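Long-range contacts in thermosome subunit (Methanococcoides burtonii, PDB 3AQ1), which probably assists the ATP-dependent folding of unfolded proteins, as a group II chaperonin: residues K123-L127 with I161-L166; I151-K155 with L170-K174. All coordinates share one frame. Numbering follows the deposited sequence.

The two contacts make a worked example of how chemistry follows position in a fold. Both reach one three-stranded sheet in which strand 323-329 lies between strands 151-157 and 165-167: contact 1 sets helix 121-132 against the approach to strand 165-167, whereas contact 2 leads from strand 151-157 to strand 169-172, a member of another sheet. Their centres are about 15 Å apart, and along the chain their segments alternate. Contact 1 is partly buried, its apolar part built from leucine and isoleucine side chains, with an ion pair at its exposed margin. Contact 2 is more buried but more polar, with a lysine, a glutamate, backbone groups and a water bridging the two sheets.

Contact 1 (K123-L127 with I161-L166); sequences KLSAL and IDDSEL
A salt bridge marks the exposed margin of this contact: Lys123 NZ lies 3.1 Å from Asp162 OD2, and as a hydrogen bond the pair is weak. The setting is a helix-on-sheet arrangement, consistent with the intermediate domain of a group II chaperonin, in which helix 121-132 packs beside a 3-10 turn (161-163) and the start of strand 165-167. The lysine reaches the acid by an extended side chain (chi1 m, then t throughout), so that its methylene groups run along Ile161, with Lys123 CD 3.4 Å from Ile161 CG2. The turn is held by its own backbone, Ser164 N donating to Ile161 O at 3.2 Å, while Ser164 OG makes a weak bond to the same oxygen (3.1 Å) and also bonds His328 N of the middle sheet strand. After Ser164 (phi/psi -66/143) the chain becomes extended.

CA-to-CA spacings are 7.1 Å for Lys123 and Ile161 and 8.2 Å for Leu127 and Ser164. Segment 123-127 is helical, Leu127 N donating to Lys123 O at 3.1 Å, so Lys123 and Leu127 share a face and point toward the partner, with Leu124 sideways. Ile161, extended with both chi angles t, is the central apolar residue: its CD1 meets Leu124 CD1 at 3.5 Å, and its CG1 is 4.4 Å from Leu127 CD2. Leu124 also touches Leu338 and Ala341 of helix 332-355. Leu127, rotamer tp, bridges turn and strand: its CD2 is 3.7 Å from Ser164 CB, and its CD1 sits 4.1 Å from Leu166 CD1.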
loop_
_atom_site.group_PDB
_atom_site.type_symbol
_atom_site.label_atom_id
_atom_site.label_comp_id
_atom_site.label_asym_id
_atom_site.label_seq_id
_atom_site.Cartn_x
_atom_site.Cartn_y
_atom_site.Cartn_z
ATOM N N LYS A 123 15.899 9.581 -6.639
ATOM C CA LYS A 123 16.232 9.417 -5.224
ATOM C C LYS A 123 15.063 8.940 -4.370
ATOM O O LYS A 123 15.247 8.133 -3.462
ATOM C CB LYS A 123 16.819 10.706 -4.630
ATOM C CG LYS A 123 18.254 11.031 -5.065
ATOM C CD LYS A 123 18.599 12.491 -4.747
ATOM C CE LYS A 123 19.949 12.940 -5.317
ATOM N NZ LYS A 123 20.136 14.417 -5.152
ATOM N N LEU A 124 13.862 9.434 -4.646
ATOM C CA LEU A 124 12.707 8.974 -3.888
ATOM C C LEU A 124 12.371 7.512 -4.217
ATOM O O LEU A 124 11.853 6.776 -3.380
ATOM C CB LEU A 124 11.500 9.873 -4.121
ATOM C CG LEU A 124 10.426 9.696 -3.055
ATOM C CD1 LEU A 124 10.971 10.091 -1.674
ATOM C CD2 LEU A 124 9.204 10.496 -3.403
ATOM N N SER A 125 12.684 7.092 -5.432
ATOM C CA SER A 125 12.455 5.712 -5.837
ATOM C C SER A 125 13.372 4.760 -5.073
ATOM O O SER A 125 12.945 3.722 -4.568
ATOM C CB SER A 125 12.672 5.563 -7.344
ATOM O OG SER A 125 11.693 6.284 -8.055
ATOM N N ALA A 126 14.642 5.134 -5.008
ATOM C CA ALA A 126 15.634 4.403 -4.246
ATOM C C ALA A 126 15.208 4.267 -2.790
ATOM O O ALA A 126 15.323 3.206 -2.189
ATOM C CB ALA A 126 16.968 5.107 -4.336
ATOM N N LEU A 127 14.722 5.360 -2.230
ATOM C CA LEU A 127 14.334 5.383 -0.837
ATOM C C LEU A 127 13.136 4.461 -0.630
ATOM O O LEU A 127 13.123 3.667 0.309
ATOM C CB LEU A 127 14.024 6.820 -0.405
ATOM C CG LEU A 127 13.657 7.060 1.046
ATOM C CD1 LEU A 127 14.663 6.350 1.917
ATOM C CD2 LEU A 127 13.639 8.547 1.329
ATOM N N ILE A 161 16.993 15.142 0.165
ATOM C CA ILE A 161 16.355 13.846 0.303
ATOM C C ILE A 161 17.416 12.783 0.576
ATOM O O ILE A 161 17.113 11.689 1.042
ATOM C CB ILE A 161 15.603 13.493 -0.966
ATOM C CG1 ILE A 161 14.736 12.262 -0.760
ATOM C CG2 ILE A 161 16.574 13.265 -2.095
ATOM C CD1 ILE A 161 13.941 11.938 -1.979
ATOM N N ASP A 162 18.667 13.118 0.279
ATOM C CA ASP A 162 19.791 12.204 0.485
ATOM C C ASP A 162 20.126 12.034 1.974
ATOM O O ASP A 162 20.748 11.050 2.374
ATOM C CB ASP A 162 21.029 12.700 -0.276
ATOM C CG ASP A 162 20.988 12.369 -1.763
ATOM O OD1 ASP A 162 20.513 11.265 -2.128
ATOM O OD2 ASP A 162 21.456 13.216 -2.561
ATOM N N ASP A 163 19.717 13.004 2.782
ATOM C CA ASP A 163 19.936 12.962 4.212
ATOM C C ASP A 163 18.805 12.190 4.879
ATOM O O ASP A 163 18.729 12.139 6.097
ATOM C CB ASP A 163 19.966 14.375 4.808
ATOM C CG ASP A 163 21.025 15.262 4.187
ATOM O OD1 ASP A 163 22.081 14.735 3.768
ATOM O OD2 ASP A 163 20.799 16.494 4.133
ATOM N N SER A 164 17.903 11.611 4.098
ATOM C CA SER A 164 16.841 10.816 4.705
ATOM C C SER A 164 17.411 9.563 5.380
ATOM O O SER A 164 18.368 8.966 4.899
ATOM C CB SER A 164 15.754 10.477 3.680
ATOM O OG SER A 164 14.995 11.640 3.369
ATOM N N GLU A 165 16.845 9.184 6.517
ATOM C CA GLU A 165 17.355 8.027 7.240
ATOM C C GLU A 165 16.342 6.899 7.316
ATOM O O GLU A 165 15.128 7.122 7.327
ATOM C CB GLU A 165 17.781 8.408 8.660
ATOM C CG GLU A 165 18.920 9.395 8.744
ATOM C CD GLU A 165 19.153 9.885 10.161
ATOM O OE1 GLU A 165 18.790 11.042 10.481
ATOM O OE2 GLU A 165 19.697 9.103 10.957
ATOM N N LEU A 166 16.860 5.680 7.380
ATOM C CA LEU A 166 16.036 4.523 7.662
ATOM C C LEU A 166 16.359 4.040 9.062
ATOM O O LEU A 166 17.371 3.384 9.279
ATOM C CB LEU A 166 16.305 3.426 6.646
ATOM C CG LEU A 166 15.033 2.860 6.032
ATOM C CD1 LEU A 166 14.334 3.959 5.242
ATOM C CD2 LEU A 166 15.357 1.676 5.148
#

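Contact 2 (I151-K155 with L170-K174); sequences IKIEK and LVIDK
A lysine amine buried between two strands that do not pair with each other is the striking feature here. Strand 151-155 and strand 170-172 run in roughly the same direction, 36° apart, but their axes come no closer than 8.2 Å, and the nearest CA atoms, Lys152 with Leu170 and Glu154 with Val171, stay 7.5 and 7.7 Å apart. Side chains therefore span the gap. Lys152, with all four chi angles t, stretches across to donate from NZ to Val171 O at 2.9 Å; on the way its CD passes 3.8 Å from Leu170 CD1. Its charge is balanced by Glu154 OE1, 3.3 Å from Lys152 NZ, and by a salt bridge to Asp271 of helix 269-279. A water completes the network, accepting from Lys152 NZ (2.9 Å) and Asp173 N (3.0 Å) and donating to Glu154 OE1 (3.2 Å). Just after the strand, Asp173 centres an inverse gamma turn closed by the 2.8 Å hydrogen bond from Lys174 N to Ile172 O. Glu154 OE2 lies 3.5 Å from Asp173 CB and 4.1 Å from Asp173 OD2, a close approach of like charges at the more exposed end. With Lys152 and Glu154 hydrogen-bonded to strand 323-329 through their backbones and Leu170 to Val314 of strand 310-317, the contact joins two separate sheets, consistent with the junction of intermediate and apical domains in the group II chaperonin fold.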
loop_
_atom_site.group_PDB
_atom_site.type_symbol
_atom_site.label_atom_id
_atom_site.label_comp_id
_atom_site.label_asym_id
_atom_site.label_seq_id
_atom_site.Cartn_x
_atom_site.Cartn_y
_atom_site.Cartn_z
ATOM N N ILE A 151 5.789 0.715 8.277
ATOM C CA ILE A 151 6.501 1.936 7.920
ATOM C C ILE A 151 5.830 3.198 8.442
ATOM O O ILE A 151 4.660 3.433 8.218
ATOM C CB ILE A 151 6.775 2.024 6.417
ATOM C CG1 ILE A 151 7.680 0.862 6.006
ATOM C CG2 ILE A 151 7.421 3.358 6.069
ATOM C CD1 ILE A 151 8.091 0.866 4.567
ATOM N N LYS A 152 6.590 3.996 9.172
ATOM C CA LYS A 152 6.123 5.301 9.593
ATOM C C LYS A 152 6.975 6.370 8.915
ATOM O O LYS A 152 8.202 6.282 8.896
ATOM C CB LYS A 152 6.205 5.460 11.113
ATOM C CG LYS A 152 6.023 6.908 11.537
ATOM C CD LYS A 152 6.243 7.138 13.013
ATOM C CE LYS A 152 6.275 8.627 13.286
ATOM N NZ LYS A 152 5.898 8.941 14.683
ATOM N N ILE A 153 6.327 7.378 8.348
ATOM C CA ILE A 153 7.069 8.477 7.764
ATOM C C ILE A 153 6.996 9.659 8.696
ATOM O O ILE A 153 5.926 10.064 9.115
ATOM C CB ILE A 153 6.545 8.868 6.373
ATOM C CG1 ILE A 153 6.424 7.624 5.489
ATOM C CG2 ILE A 153 7.490 9.829 5.743
ATOM C CD1 ILE A 153 6.209 7.916 4.010
ATOM N N GLU A 154 8.157 10.175 9.058
ATOM C CA GLU A 154 8.263 11.330 9.937
ATOM C C GLU A 154 9.048 12.357 9.139
ATOM O O GLU A 154 10.214 12.134 8.792
ATOM C CB GLU A 154 9.000 10.970 11.234
ATOM C CG GLU A 154 9.204 12.136 12.182
ATOM C CD GLU A 154 7.923 12.503 12.897
ATOM O OE1 GLU A 154 7.075 11.597 13.043
ATOM O OE2 GLU A 154 7.760 13.685 13.294
ATOM N N LYS A 155 8.407 13.467 8.804
ATOM C CA LYS A 155 9.052 14.403 7.897
ATOM C C LYS A 155 9.902 15.433 8.626
ATOM O O LYS A 155 9.433 16.145 9.513
ATOM C CB LYS A 155 8.047 15.039 6.919
ATOM C CG LYS A 155 6.849 15.685 7.555
ATOM C CD LYS A 155 5.611 15.575 6.674
ATOM C CE LYS A 155 4.434 16.257 7.367
ATOM N NZ LYS A 155 3.144 15.980 6.689
ATOM N N LEU A 170 11.275 2.832 15.749
ATOM C CA LEU A 170 10.152 3.761 15.723
ATOM C C LEU A 170 10.587 5.085 16.325
ATOM O O LEU A 170 11.075 5.109 17.439
ATOM C CB LEU A 170 8.993 3.191 16.545
ATOM C CG LEU A 170 7.727 4.029 16.613
ATOM C CD1 LEU A 170 7.124 4.123 15.237
ATOM C CD2 LEU A 170 6.723 3.437 17.590
ATOM N N VAL A 171 10.406 6.183 15.594
ATOM C CA VAL A 171 10.786 7.515 16.075
ATOM C C VAL A 171 9.558 8.380 16.407
ATOM O O VAL A 171 8.655 8.484 15.608
ATOM C CB VAL A 171 11.666 8.238 15.041
ATOM C CG1 VAL A 171 11.959 9.644 15.509
ATOM C CG2 VAL A 171 12.968 7.463 14.809
ATOM N N ILE A 172 9.521 8.972 17.596
ATOM C CA ILE A 172 8.369 9.745 18.070
ATOM C C ILE A 172 8.824 11.166 18.277
ATOM O O ILE A 172 9.777 11.407 19.016
ATOM C CB ILE A 172 7.865 9.282 19.478
ATOM C CG1 ILE A 172 7.576 7.794 19.511
ATOM C CG2 ILE A 172 6.622 10.061 19.913
ATOM C CD1 ILE A 172 6.665 7.369 18.426
ATOM N N ASP A 173 8.149 12.118 17.644
ATOM C CA ASP A 173 8.498 13.523 17.821
ATOM C C ASP A 173 7.989 14.049 19.166
ATOM O O ASP A 173 7.060 14.855 19.221
ATOM C CB ASP A 173 7.940 14.358 16.683
ATOM C CG ASP A 173 8.514 15.742 16.659
ATOM O OD1 ASP A 173 9.611 15.907 17.225
ATOM O OD2 ASP A 173 7.880 16.653 16.081
ATOM N N LYS A 174 8.604 13.571 20.244
ATOM C CA LYS A 174 8.253 13.958 21.606
ATOM C C LYS A 174 9.499 13.861 22.470
ATOM O O LYS A 174 10.391 13.059 22.201
ATOM C CB LYS A 174 7.143 13.062 22.151
ATOM C CG LYS A 174 5.759 13.712 22.114
ATOM C CD LYS A 174 5.642 14.804 23.170
ATOM C CE LYS A 174 4.301 15.487 23.112
ATOM N NZ LYS A 174 4.247 16.409 21.937
HETATM O O HOH W 1 5.768 11.511 15.994
#